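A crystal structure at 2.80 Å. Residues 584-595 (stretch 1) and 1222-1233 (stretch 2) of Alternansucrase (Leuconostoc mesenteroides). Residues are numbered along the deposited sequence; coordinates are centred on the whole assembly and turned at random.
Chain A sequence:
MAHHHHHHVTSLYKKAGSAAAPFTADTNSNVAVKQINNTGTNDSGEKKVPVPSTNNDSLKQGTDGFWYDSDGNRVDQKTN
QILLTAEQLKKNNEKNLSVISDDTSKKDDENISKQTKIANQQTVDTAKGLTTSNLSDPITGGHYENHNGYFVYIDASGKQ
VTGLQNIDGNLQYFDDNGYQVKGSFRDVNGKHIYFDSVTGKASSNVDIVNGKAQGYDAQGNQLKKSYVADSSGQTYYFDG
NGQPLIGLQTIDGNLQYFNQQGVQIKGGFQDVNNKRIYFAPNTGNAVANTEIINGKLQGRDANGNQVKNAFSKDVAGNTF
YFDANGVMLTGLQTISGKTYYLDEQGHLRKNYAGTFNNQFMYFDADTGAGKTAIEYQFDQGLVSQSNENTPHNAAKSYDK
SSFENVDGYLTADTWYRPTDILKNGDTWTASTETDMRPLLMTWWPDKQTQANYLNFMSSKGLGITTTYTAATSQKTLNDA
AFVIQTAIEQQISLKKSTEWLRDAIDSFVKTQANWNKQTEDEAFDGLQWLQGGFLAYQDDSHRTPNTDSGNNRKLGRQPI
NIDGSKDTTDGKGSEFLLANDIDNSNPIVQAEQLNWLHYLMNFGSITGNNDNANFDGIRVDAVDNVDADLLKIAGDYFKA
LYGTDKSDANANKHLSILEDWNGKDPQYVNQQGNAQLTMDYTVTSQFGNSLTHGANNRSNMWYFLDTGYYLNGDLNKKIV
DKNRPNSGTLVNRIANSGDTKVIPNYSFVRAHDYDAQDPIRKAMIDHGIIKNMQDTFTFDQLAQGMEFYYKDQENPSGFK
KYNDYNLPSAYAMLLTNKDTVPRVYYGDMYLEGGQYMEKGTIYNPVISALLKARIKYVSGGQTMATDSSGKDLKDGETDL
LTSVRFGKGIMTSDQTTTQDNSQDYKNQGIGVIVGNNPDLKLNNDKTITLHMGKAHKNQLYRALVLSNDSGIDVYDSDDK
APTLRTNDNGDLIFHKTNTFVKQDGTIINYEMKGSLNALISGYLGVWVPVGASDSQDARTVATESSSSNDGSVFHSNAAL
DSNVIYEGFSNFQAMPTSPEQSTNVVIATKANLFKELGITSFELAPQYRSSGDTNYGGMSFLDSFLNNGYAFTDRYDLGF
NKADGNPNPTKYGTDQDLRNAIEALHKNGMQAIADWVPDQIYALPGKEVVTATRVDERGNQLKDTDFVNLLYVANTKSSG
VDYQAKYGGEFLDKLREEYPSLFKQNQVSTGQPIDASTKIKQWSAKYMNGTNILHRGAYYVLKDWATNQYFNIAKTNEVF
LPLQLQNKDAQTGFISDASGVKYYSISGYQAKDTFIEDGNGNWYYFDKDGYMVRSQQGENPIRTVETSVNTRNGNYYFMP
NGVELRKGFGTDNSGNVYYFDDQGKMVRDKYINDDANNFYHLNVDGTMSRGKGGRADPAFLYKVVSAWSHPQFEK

Stretch 1, residues 584-595: NSNPIVQAEQLN
Stretch 2 (1222-1233) LFKQNQVSTGQP

The contact between residues 584-595 and 1222-1233 of alternansucrase is a small, long-range packing of one helix against a second segment that is mostly loop, burying 338 Å² without a direct hydrogen bond across it and joined by one water. In the first stretch a loop leads into a helix from Pro587 onward (phi/psi near -60/-40). Asn586 (-85/118, chi1 t) caps it, its OD1 accepting from Ile588 N at 2.8 Å; its CA-to-CB bond points away from the second stretch. Pro587, Gln590 and Leu594 direct their CA-to-CB bonds toward the second stretch, a spacing of three and four residues that places them along one side of the helix.

At the helix start, CA atoms of Ser585 and Thr1230 lie 7.0 Å apart, and those of Pro587 and Pro1233 6.7 Å. Thr1230 (-109/-20, chi1 p) brings CG2 to 3.1 Å from Ser585 O, a tight contact, while Pro587 CB rests 3.6 Å from Pro1233 O.

Residues 1227-1232 are held in a turn: Gln1227 N donates to Gln1232 O (2.8 Å), and Gln1232 N to Thr1230 OG1 (3.0 Å). Gly1231 takes positive phi (73/4), a conformation that favours glycine.

Gln590 (m, t, chi3 -8°) is anchored within its own stretch, NE2 donating to Asn584 O at 3.0 Å. Its OE1 accepts from the water at 2.8 Å, and that water accepts from Thr1230 OG1, also at 2.8 Å; the threonine hydroxyl thus donates to the water while accepting from Gln1232 N. Gln590 OE1 also lies 3.7 Å from Gln1227 CG (m, m).

Farther along the helix the contact becomes apolar. Leu594 (t, p) places CD2 4.1 Å from CZ of Phe1223 (chi1 m, chi2 -96°), approaching the ring obliquely. The Phe1223 CA-to-CB bond points sideways, but its ring end comes nearer to the helix.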

# COMPACT_ATOMS: atom_id res chain seq x y z
N ASN A 584 18.40 -11.96 0.08
CA ASN A 584 18.37 -13.43 0.15
C ASN A 584 18.91 -14.16 -1.09
O ASN A 584 18.95 -15.38 -1.11
CB ASN A 584 16.95 -13.91 0.47
CG ASN A 584 16.44 -13.38 1.82
OD1 ASN A 584 17.11 -13.49 2.84
ND2 ASN A 584 15.25 -12.80 1.81
N SER A 585 19.38 -13.42 -2.10
CA SER A 585 20.09 -14.03 -3.26
C SER A 585 21.58 -14.26 -3.01
O SER A 585 22.24 -14.91 -3.82
CB SER A 585 19.95 -13.17 -4.51
OG SER A 585 20.88 -12.10 -4.51
N ASN A 586 22.10 -13.69 -1.92
CA ASN A 586 23.50 -13.85 -1.53
C ASN A 586 23.74 -15.12 -0.73
O ASN A 586 23.22 -15.26 0.36
CB ASN A 586 23.91 -12.63 -0.70
CG ASN A 586 25.37 -12.64 -0.28
OD1 ASN A 586 26.01 -13.69 -0.13
ND2 ASN A 586 25.91 -11.45 -0.07
N PRO A 587 24.58 -16.03 -1.25
CA PRO A 587 24.88 -17.27 -0.54
C PRO A 587 25.21 -17.12 0.95
O PRO A 587 24.79 -17.95 1.76
CB PRO A 587 26.09 -17.82 -1.30
CG PRO A 587 25.91 -17.33 -2.70
CD PRO A 587 25.26 -15.98 -2.57
N ILE A 588 25.94 -16.08 1.30
CA ILE A 588 26.28 -15.82 2.71
C ILE A 588 25.03 -15.54 3.54
O ILE A 588 24.91 -16.01 4.66
CB ILE A 588 27.30 -14.67 2.85
CG1 ILE A 588 28.66 -15.09 2.27
CG2 ILE A 588 27.49 -14.29 4.31
CD1 ILE A 588 29.58 -13.94 1.91
N VAL A 589 24.10 -14.77 2.99
CA VAL A 589 22.87 -14.43 3.68
C VAL A 589 21.96 -15.66 3.73
O VAL A 589 21.27 -15.86 4.72
CB VAL A 589 22.16 -13.23 3.00
CG1 VAL A 589 20.76 -13.00 3.57
CG2 VAL A 589 23.01 -11.99 3.14
N GLN A 590 21.99 -16.48 2.68
CA GLN A 590 21.25 -17.72 2.67
C GLN A 590 21.68 -18.65 3.80
O GLN A 590 20.83 -19.26 4.46
CB GLN A 590 21.38 -18.43 1.32
CG GLN A 590 20.67 -17.71 0.19
CD GLN A 590 20.78 -18.42 -1.14
OE1 GLN A 590 21.52 -19.39 -1.27
NE2 GLN A 590 20.05 -17.93 -2.15
N ALA A 591 22.98 -18.76 4.03
CA ALA A 591 23.52 -19.55 5.14
C ALA A 591 23.01 -19.02 6.47
O ALA A 591 22.67 -19.79 7.37
CB ALA A 591 25.05 -19.55 5.13
N GLU A 592 22.99 -17.69 6.61
CA GLU A 592 22.55 -17.07 7.86
C GLU A 592 21.05 -17.34 8.12
O GLU A 592 20.64 -17.54 9.25
CB GLU A 592 22.83 -15.57 7.82
CG GLU A 592 22.25 -14.79 8.98
CD GLU A 592 22.52 -15.43 10.33
OE1 GLU A 592 23.56 -16.10 10.48
OE2 GLU A 592 21.71 -15.21 11.23
N GLN A 593 20.26 -17.38 7.05
CA GLN A 593 18.84 -17.69 7.18
C GLN A 593 18.66 -19.14 7.67
O GLN A 593 17.73 -19.44 8.40
CB GLN A 593 18.10 -17.50 5.87
CG GLN A 593 18.13 -16.12 5.27
CD GLN A 593 17.31 -15.12 6.02
OE1 GLN A 593 16.80 -15.35 7.12
NE2 GLN A 593 17.17 -13.99 5.41
N LEU A 594 19.54 -20.04 7.23
CA LEU A 594 19.52 -21.42 7.71
C LEU A 594 19.92 -21.49 9.18
O LEU A 594 19.37 -22.29 9.93
CB LEU A 594 20.48 -22.28 6.87
CG LEU A 594 20.60 -23.76 7.26
CD1 LEU A 594 19.23 -24.44 7.13
CD2 LEU A 594 21.66 -24.43 6.41
N ASN A 595 20.92 -20.69 9.57
CA ASN A 595 21.34 -20.62 10.98
C ASN A 595 20.17 -20.21 11.86
O ASN A 595 19.90 -20.84 12.88
CB ASN A 595 22.49 -19.62 11.16
CG ASN A 595 23.28 -19.83 12.45
OD1 ASN A 595 24.03 -20.79 12.58
ND2 ASN A 595 23.10 -18.93 13.42
N LEU A 1222 24.08 -30.26 2.52
CA LEU A 1222 23.36 -28.99 2.60
C LEU A 1222 24.21 -27.80 2.14
O LEU A 1222 23.71 -26.85 1.53
CB LEU A 1222 22.89 -28.74 4.04
CG LEU A 1222 21.79 -29.66 4.58
CD1 LEU A 1222 21.47 -29.27 6.01
CD2 LEU A 1222 20.54 -29.59 3.73
N PHE A 1223 25.50 -27.86 2.44
CA PHE A 1223 26.44 -26.77 2.14
C PHE A 1223 27.17 -26.97 0.81
O PHE A 1223 27.85 -26.04 0.34
CB PHE A 1223 27.43 -26.61 3.31
CG PHE A 1223 26.76 -26.28 4.61
CD1 PHE A 1223 26.64 -24.97 5.03
CD2 PHE A 1223 26.22 -27.27 5.40
CE1 PHE A 1223 26.01 -24.67 6.23
CE2 PHE A 1223 25.59 -26.98 6.59
CZ PHE A 1223 25.48 -25.68 7.00
N LYS A 1224 27.02 -28.15 0.22
CA LYS A 1224 27.60 -28.47 -1.09
C LYS A 1224 26.59 -28.44 -2.24
O LYS A 1224 26.99 -28.27 -3.39
CB LYS A 1224 28.31 -29.82 -1.04
CG LYS A 1224 29.61 -29.78 -0.22
CD LYS A 1224 30.19 -31.18 0.02
CE LYS A 1224 30.78 -31.79 -1.24
NZ LYS A 1224 31.18 -33.20 -1.00
N GLN A 1225 25.31 -28.58 -1.94
CA GLN A 1225 24.26 -28.56 -2.96
C GLN A 1225 24.05 -27.17 -3.55
O GLN A 1225 23.87 -26.20 -2.80
CB GLN A 1225 22.94 -29.03 -2.35
CG GLN A 1225 21.72 -28.86 -3.24
CD GLN A 1225 21.58 -29.96 -4.27
OE1 GLN A 1225 21.84 -31.14 -3.98
NE2 GLN A 1225 21.12 -29.59 -5.46
N ASN A 1226 24.03 -27.08 -4.88
CA ASN A 1226 23.76 -25.80 -5.57
C ASN A 1226 22.31 -25.37 -5.53
O ASN A 1226 21.41 -26.18 -5.72
CB ASN A 1226 24.17 -25.85 -7.04
CG ASN A 1226 25.66 -25.83 -7.23
OD1 ASN A 1226 26.38 -25.08 -6.57
ND2 ASN A 1226 26.13 -26.65 -8.15
N GLN A 1227 22.11 -24.08 -5.28
CA GLN A 1227 20.82 -23.43 -5.32
C GLN A 1227 20.54 -22.94 -6.73
O GLN A 1227 21.45 -22.60 -7.45
CB GLN A 1227 20.81 -22.24 -4.34
CG GLN A 1227 20.98 -22.64 -2.89
CD GLN A 1227 19.84 -23.46 -2.41
OE1 GLN A 1227 18.72 -23.35 -2.94
NE2 GLN A 1227 20.08 -24.30 -1.41
N VAL A 1228 19.28 -22.86 -7.11
CA VAL A 1228 18.90 -22.62 -8.49
C VAL A 1228 19.16 -21.20 -8.95
O VAL A 1228 19.71 -21.00 -10.03
CB VAL A 1228 17.43 -22.96 -8.74
CG1 VAL A 1228 17.00 -22.61 -10.18
CG2 VAL A 1228 17.19 -24.45 -8.45
N SER A 1229 18.76 -20.21 -8.15
CA SER A 1229 18.84 -18.81 -8.58
C SER A 1229 20.26 -18.32 -8.78
O SER A 1229 20.48 -17.42 -9.58
CB SER A 1229 18.10 -17.89 -7.59
OG SER A 1229 18.89 -17.56 -6.46
N THR A 1230 21.22 -18.91 -8.06
CA THR A 1230 22.61 -18.46 -8.07
C THR A 1230 23.62 -19.36 -8.78
O THR A 1230 24.73 -18.93 -9.09
CB THR A 1230 23.13 -18.31 -6.62
OG1 THR A 1230 23.14 -19.59 -5.98
CG2 THR A 1230 22.28 -17.32 -5.82
N GLY A 1231 23.27 -20.63 -8.97
CA GLY A 1231 24.21 -21.62 -9.47
C GLY A 1231 25.26 -22.03 -8.45
O GLY A 1231 26.15 -22.84 -8.75
N GLN A 1232 25.15 -21.50 -7.22
CA GLN A 1232 26.14 -21.68 -6.17
C GLN A 1232 25.50 -22.37 -4.98
O GLN A 1232 24.28 -22.37 -4.85
CB GLN A 1232 26.69 -20.32 -5.71
CG GLN A 1232 27.59 -19.63 -6.73
CD GLN A 1232 28.89 -20.41 -6.94
OE1 GLN A 1232 29.12 -20.97 -8.02
NE2 GLN A 1232 29.73 -20.47 -5.90
N PRO A 1233 26.31 -22.98 -4.11
CA PRO A 1233 25.79 -23.47 -2.85
C PRO A 1233 25.79 -22.35 -1.81
O PRO A 1233 26.45 -21.33 -1.99
CB PRO A 1233 26.78 -24.57 -2.48
CG PRO A 1233 28.06 -24.18 -3.11
CD PRO A 1233 27.76 -23.23 -4.23
O HOH W 1 23.51 -19.79 -3.21